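Local coordinates for protein hemin degrading factor (Pseudomonas aeruginosa, PDB 4IMH) that binds heme in the cytoplasm and probably hands it on for degradation as part of heme uptake and iron acquisition, at residues Arg55-Trp60 against Glu165-Ala170; Arg134-Phe139 against Arg158-Leu163. All coordinates share one frame; numbering follows the deposited sequence.

Interaction 1 (Arg55-Trp60 against Glu165-Ala170); sequences RLRPDW and ERLRAA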
# COMPACT_ATOMS: atom_id res chain seq x y z
N ARG A 55 -4.41 -18.78 13.30
CA ARG A 55 -3.10 -18.39 12.85
C ARG A 55 -2.65 -19.28 11.72
O ARG A 55 -2.83 -20.50 11.81
CB ARG A 55 -2.12 -18.43 13.98
CG ARG A 55 -0.80 -17.94 13.57
CD ARG A 55 -0.23 -17.08 14.60
NE ARG A 55 1.05 -16.56 14.17
CZ ARG A 55 1.91 -16.02 15.01
NH1 ARG A 55 3.09 -15.60 14.58
NH2 ARG A 55 1.61 -15.96 16.30
N LEU A 56 -2.12 -18.68 10.65
CA LEU A 56 -1.59 -19.46 9.53
C LEU A 56 -0.06 -19.45 9.57
O LEU A 56 0.57 -18.60 10.20
CB LEU A 56 -2.10 -18.95 8.19
CG LEU A 56 -3.64 -18.87 8.02
CD1 LEU A 56 -3.98 -18.46 6.62
CD2 LEU A 56 -4.34 -20.17 8.39
N ARG A 57 0.54 -20.43 8.92
CA ARG A 57 1.99 -20.44 8.71
C ARG A 57 2.39 -19.32 7.78
O ARG A 57 1.72 -19.13 6.75
CB ARG A 57 2.45 -21.76 8.08
CG ARG A 57 2.34 -22.96 8.97
CD ARG A 57 2.92 -24.23 8.33
NE ARG A 57 1.98 -24.84 7.38
CZ ARG A 57 2.13 -24.82 6.06
NH1 ARG A 57 3.17 -24.24 5.51
NH2 ARG A 57 1.22 -25.40 5.29
N PRO A 58 3.51 -18.62 8.08
CA PRO A 58 4.01 -17.56 7.17
C PRO A 58 4.70 -18.14 5.95
O PRO A 58 5.79 -17.77 5.63
CB PRO A 58 5.02 -16.80 8.05
CG PRO A 58 5.55 -17.88 8.99
CD PRO A 58 4.36 -18.76 9.28
N ASP A 59 4.02 -19.05 5.26
CA ASP A 59 4.58 -19.79 4.16
C ASP A 59 4.10 -19.11 2.87
O ASP A 59 3.14 -19.56 2.22
CB ASP A 59 4.14 -21.25 4.27
CG ASP A 59 4.72 -22.15 3.20
OD1 ASP A 59 5.32 -21.64 2.25
OD2 ASP A 59 4.49 -23.37 3.28
N TRP A 60 4.75 -18.01 2.52
CA TRP A 60 4.19 -17.13 1.50
C TRP A 60 4.09 -17.81 0.13
O TRP A 60 3.15 -17.58 -0.60
CB TRP A 60 4.98 -15.85 1.41
CG TRP A 60 5.26 -15.28 2.72
CD1 TRP A 60 6.49 -15.06 3.27
CD2 TRP A 60 4.31 -14.88 3.71
NE1 TRP A 60 6.36 -14.53 4.52
CE2 TRP A 60 5.03 -14.41 4.82
CE3 TRP A 60 2.92 -14.85 3.76
CZ2 TRP A 60 4.41 -13.95 5.97
CZ3 TRP A 60 2.31 -14.37 4.87
CH2 TRP A 60 3.05 -13.95 5.98
N GLU A 165 -7.19 -25.02 6.60
CA GLU A 165 -6.69 -26.29 7.14
C GLU A 165 -5.28 -26.58 6.66
O GLU A 165 -4.43 -27.02 7.43
CB GLU A 165 -7.62 -27.44 6.77
CG GLU A 165 -7.07 -28.82 7.10
CD GLU A 165 -6.93 -29.11 8.59
OE1 GLU A 165 -7.26 -28.23 9.41
OE2 GLU A 165 -6.43 -30.23 8.91
N ARG A 166 -5.06 -26.33 5.38
CA ARG A 166 -3.79 -26.56 4.71
C ARG A 166 -2.69 -25.71 5.35
O ARG A 166 -1.56 -26.16 5.51
CB ARG A 166 -3.98 -26.23 3.21
CG ARG A 166 -2.87 -26.61 2.27
CD ARG A 166 -3.40 -26.94 0.84
NE ARG A 166 -3.68 -25.78 -0.01
CZ ARG A 166 -4.89 -25.34 -0.39
NH1 ARG A 166 -6.02 -25.94 -0.02
NH2 ARG A 166 -4.97 -24.28 -1.18
N LEU A 167 -3.02 -24.48 5.73
CA LEU A 167 -1.99 -23.52 6.14
C LEU A 167 -1.94 -23.27 7.66
O LEU A 167 -1.14 -22.46 8.13
CB LEU A 167 -2.20 -22.19 5.42
CG LEU A 167 -2.04 -22.32 3.89
CD1 LEU A 167 -2.51 -21.08 3.19
CD2 LEU A 167 -0.61 -22.60 3.54
N ARG A 168 -2.80 -23.94 8.41
CA ARG A 168 -2.96 -23.63 9.83
C ARG A 168 -1.65 -23.91 10.57
O ARG A 168 -1.11 -25.01 10.46
CB ARG A 168 -4.14 -24.45 10.40
CG ARG A 168 -4.13 -24.70 11.88
CD ARG A 168 -5.09 -25.83 12.24
NE ARG A 168 -6.40 -25.43 11.85
CZ ARG A 168 -7.20 -24.71 12.62
NH1 ARG A 168 -6.87 -24.37 13.88
NH2 ARG A 168 -8.36 -24.35 12.13
N ALA A 169 -1.19 -22.95 11.36
CA ALA A 169 0.02 -23.11 12.15
C ALA A 169 -0.14 -24.17 13.28
O ALA A 169 -1.25 -24.34 13.81
CB ALA A 169 0.42 -21.78 12.75
N ALA A 170 0.95 -24.84 13.65
CA ALA A 170 0.88 -25.84 14.74
C ALA A 170 0.59 -25.16 16.09
O ALA A 170 -0.17 -25.66 16.90
CB ALA A 170 2.16 -26.65 14.82
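Leu167 O, a carbonyl in the last turn of helix 160-167, accepts the amide of Arg57 at 2.8 Å from Arg57 N. Two residues back on one chain and two on along the other, the partner bond closes, Ala169 N giving its hydrogen to Arg55 O over 3.0 Å. Between the two bonds Leu56 and Arg168 form an antiparallel, non-hydrogen-bonded pair, a single beta bridge beside strand 53-56. Gln172 serves both chains as well, its OE1 accepting from Arg55 N and its NE2 donating to Ala169 O. Leu167 O also receives a CH...O contact from Leu56 CA at 3.3 Å.

The Arg57 side chain then reaches back to the helix end. A bend at chi3 (-80°) swings the guanidinium round to Arg166 O, a carbonyl that lies close to the guanidinium plane and accepts from Arg57 NH2 at 2.9 Å, with an N-H...O angle of 144°. Arg57 NH1 is taken by Asp59 OD2 in a salt bridge of 2.7 Å that uses the anti lone pair of the oxygen, and the two grips together fix the rotation of the flat group. Asp59 OD1 caps the next helix with a weak bond to Ala62 N, while the guanidinium of Arg166 turns to Glu69.

Apolar contact is slighter: Leu56 CD2 lies 4.2 Å from Leu167 CB, and Ala169 CB 4.1 Å from Arg55 CG. The arrangement is that of an isolated beta bridge, by which the chain leaving a helix pairs with the edge strand of the antiparallel sheet in the HemS/ChuX domain.

Interaction 2 (Arg134-Phe139 against Arg158-Leu163); sequences RSIQVF and RAWEPL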
# COMPACT_ATOMS: atom_id res chain seq x y z
N ARG A 134 -14.96 -13.13 6.02
CA ARG A 134 -13.72 -13.87 5.98
C ARG A 134 -12.63 -13.04 5.37
O ARG A 134 -12.85 -12.37 4.35
CB ARG A 134 -13.92 -15.12 5.18
CG ARG A 134 -14.93 -16.08 5.85
CD ARG A 134 -15.30 -17.19 4.96
NE ARG A 134 -16.24 -18.10 5.60
CZ ARG A 134 -17.57 -18.03 5.49
NH1 ARG A 134 -18.15 -17.11 4.73
NH2 ARG A 134 -18.31 -18.91 6.12
N SER A 135 -11.46 -13.07 5.98
CA SER A 135 -10.32 -12.34 5.47
C SER A 135 -9.00 -12.96 5.92
O SER A 135 -8.93 -13.69 6.91
CB SER A 135 -10.40 -10.89 5.88
OG SER A 135 -10.27 -10.68 7.26
N ILE A 136 -7.97 -12.70 5.12
CA ILE A 136 -6.60 -13.07 5.41
C ILE A 136 -5.82 -11.78 5.68
O ILE A 136 -5.92 -10.83 4.85
CB ILE A 136 -5.97 -13.84 4.23
CG1 ILE A 136 -6.72 -15.10 3.88
CG2 ILE A 136 -4.53 -14.15 4.52
CD1 ILE A 136 -6.66 -16.14 4.89
N GLN A 137 -5.15 -11.69 6.82
CA GLN A 137 -4.52 -10.45 7.27
C GLN A 137 -3.06 -10.70 7.70
O GLN A 137 -2.77 -11.56 8.57
CB GLN A 137 -5.32 -9.82 8.41
CG GLN A 137 -6.81 -9.57 8.04
CD GLN A 137 -7.52 -8.59 8.94
OE1 GLN A 137 -6.93 -7.96 9.81
NE2 GLN A 137 -8.84 -8.50 8.76
N VAL A 138 -2.18 -9.93 7.08
CA VAL A 138 -0.75 -10.02 7.26
C VAL A 138 -0.24 -8.80 8.01
O VAL A 138 -0.59 -7.67 7.66
CB VAL A 138 -0.03 -10.08 5.94
CG1 VAL A 138 1.48 -10.21 6.17
CG2 VAL A 138 -0.57 -11.20 5.08
N PHE A 139 0.69 -9.05 8.94
CA PHE A 139 1.28 -8.02 9.80
C PHE A 139 2.79 -8.12 9.72
O PHE A 139 3.33 -9.19 9.41
CB PHE A 139 0.75 -8.15 11.23
CG PHE A 139 -0.72 -7.97 11.29
CD1 PHE A 139 -1.28 -6.69 11.39
CD2 PHE A 139 -1.53 -9.03 11.04
CE1 PHE A 139 -2.64 -6.51 11.33
CE2 PHE A 139 -2.89 -8.87 10.99
CZ PHE A 139 -3.44 -7.63 11.12
N ARG A 158 -16.18 -22.25 -0.82
CA ARG A 158 -15.85 -23.67 -0.69
C ARG A 158 -14.35 -23.88 -0.47
O ARG A 158 -13.95 -24.85 0.13
CB ARG A 158 -16.28 -24.44 -1.94
CG ARG A 158 -17.77 -24.55 -2.09
CD ARG A 158 -18.17 -25.27 -3.38
NE ARG A 158 -18.26 -24.34 -4.52
CZ ARG A 158 -19.40 -23.82 -4.98
NH1 ARG A 158 -20.57 -24.11 -4.42
NH2 ARG A 158 -19.37 -22.99 -6.03
N ALA A 159 -13.54 -22.93 -0.91
CA ALA A 159 -12.09 -23.07 -0.87
C ALA A 159 -11.50 -22.60 0.44
O ALA A 159 -10.34 -22.87 0.74
CB ALA A 159 -11.48 -22.28 -2.00
N TRP A 160 -12.33 -21.94 1.23
CA TRP A 160 -11.89 -21.30 2.45
C TRP A 160 -11.43 -22.31 3.50
O TRP A 160 -10.27 -22.28 3.94
CB TRP A 160 -13.03 -20.43 3.01
CG TRP A 160 -12.72 -19.83 4.34
CD1 TRP A 160 -13.17 -20.26 5.54
CD2 TRP A 160 -11.87 -18.71 4.61
NE1 TRP A 160 -12.65 -19.48 6.55
CE2 TRP A 160 -11.86 -18.52 6.00
CE3 TRP A 160 -11.11 -17.84 3.80
CZ2 TRP A 160 -11.12 -17.49 6.62
CZ3 TRP A 160 -10.39 -16.83 4.42
CH2 TRP A 160 -10.42 -16.65 5.80
N GLU A 161 -12.31 -23.22 3.90
CA GLU A 161 -11.94 -24.17 4.95
C GLU A 161 -10.74 -25.02 4.58
O GLU A 161 -9.80 -25.08 5.36
CB GLU A 161 -13.11 -25.08 5.33
CG GLU A 161 -14.23 -24.32 6.06
CD GLU A 161 -13.81 -23.72 7.40
OE1 GLU A 161 -12.70 -24.04 7.89
OE2 GLU A 161 -14.60 -22.94 7.96
N PRO A 162 -10.71 -25.60 3.36
CA PRO A 162 -9.51 -26.37 3.03
C PRO A 162 -8.23 -25.52 2.99
O PRO A 162 -7.17 -26.03 3.34
CB PRO A 162 -9.83 -26.95 1.65
CG PRO A 162 -11.28 -26.97 1.57
CD PRO A 162 -11.76 -25.77 2.35
N LEU A 163 -8.32 -24.26 2.59
CA LEU A 163 -7.16 -23.41 2.59
C LEU A 163 -6.64 -23.20 4.00
O LEU A 163 -5.44 -23.32 4.25
CB LEU A 163 -7.48 -22.05 1.97
CG LEU A 163 -6.33 -21.06 1.98
CD1 LEU A 163 -6.44 -20.24 0.72
CD2 LEU A 163 -6.37 -20.16 3.17
O HOH W 1 -15.87 -20.26 7.79
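Water 1 is gripped from both segments: it accepts from Arg134 NE at 3.1 Å and donates to Glu161 OE2 at 3.0 Å. The bridge spans a helix-on-sheet packing of the HemS/ChuX domain, in which helix 160-167 lies against strand 131-140 of an antiparallel sheet. It joins opposite charges whose own atoms do not meet, and the carboxylate would be expected to favour the water's orientation and the cationic form of the arginine.

Beneath this polar link the Arg134 chain crosses obliquely over one face of the Trp160 indole. With its chain extended from CG to NE, the arginine carries CB past the six-membered ring, at 3.9 Å from Trp160 CH2, and brings its CD methylene over the five-membered one. The guanidinium itself does not stack: its plane stands 70° from the ring, and the cation-pi component is long and at most weak. The aliphatic stem therefore does most of the packing, while the charged end continues to the water.

Trp160 reaches the strand because its CG is anti to the backbone N (chi1 175°), which sends the indole out from the helix toward the sheet. Its far rim meets the strand backbone, with Ser135 O at the ring edge 3.5 Å from Trp160 CH2. Ile136 slides past the indole in the opposite direction and sets CD1 3.8 Å from Trp160 CZ3. The same methyl is 4.4 Å from Leu163 CD2, one turn further along the helix. Leu151 of the neighbouring strand 145-151 also touches the indole.

The closest fit to the ring face is a CH-pi contact: Arg134 CD stands 3.6 Å from the centroid of the Trp160 five-membered ring, only 3° off its normal.

Interactions 1 and 2 share helix 160-167 and fasten it to one antiparallel sheet at two levels: interaction 2 packs its first turn by side chains, whereas interaction 1 ties down its last turn mainly by backbone bonds. Their centres are about 10 Å apart, and along the chain 134-163 is nested inside the loop closed by 55-170. The two meet directly where Leu56 CD1 packs 3.9 Å from Ile136 CD1, and again where Trp60 CH2 lies 4.1 Å from Val138 CG1. Both lie away from the residues known to bind heme, among them the axial ligand His209, so they belong to the domain's framework rather than its heme site.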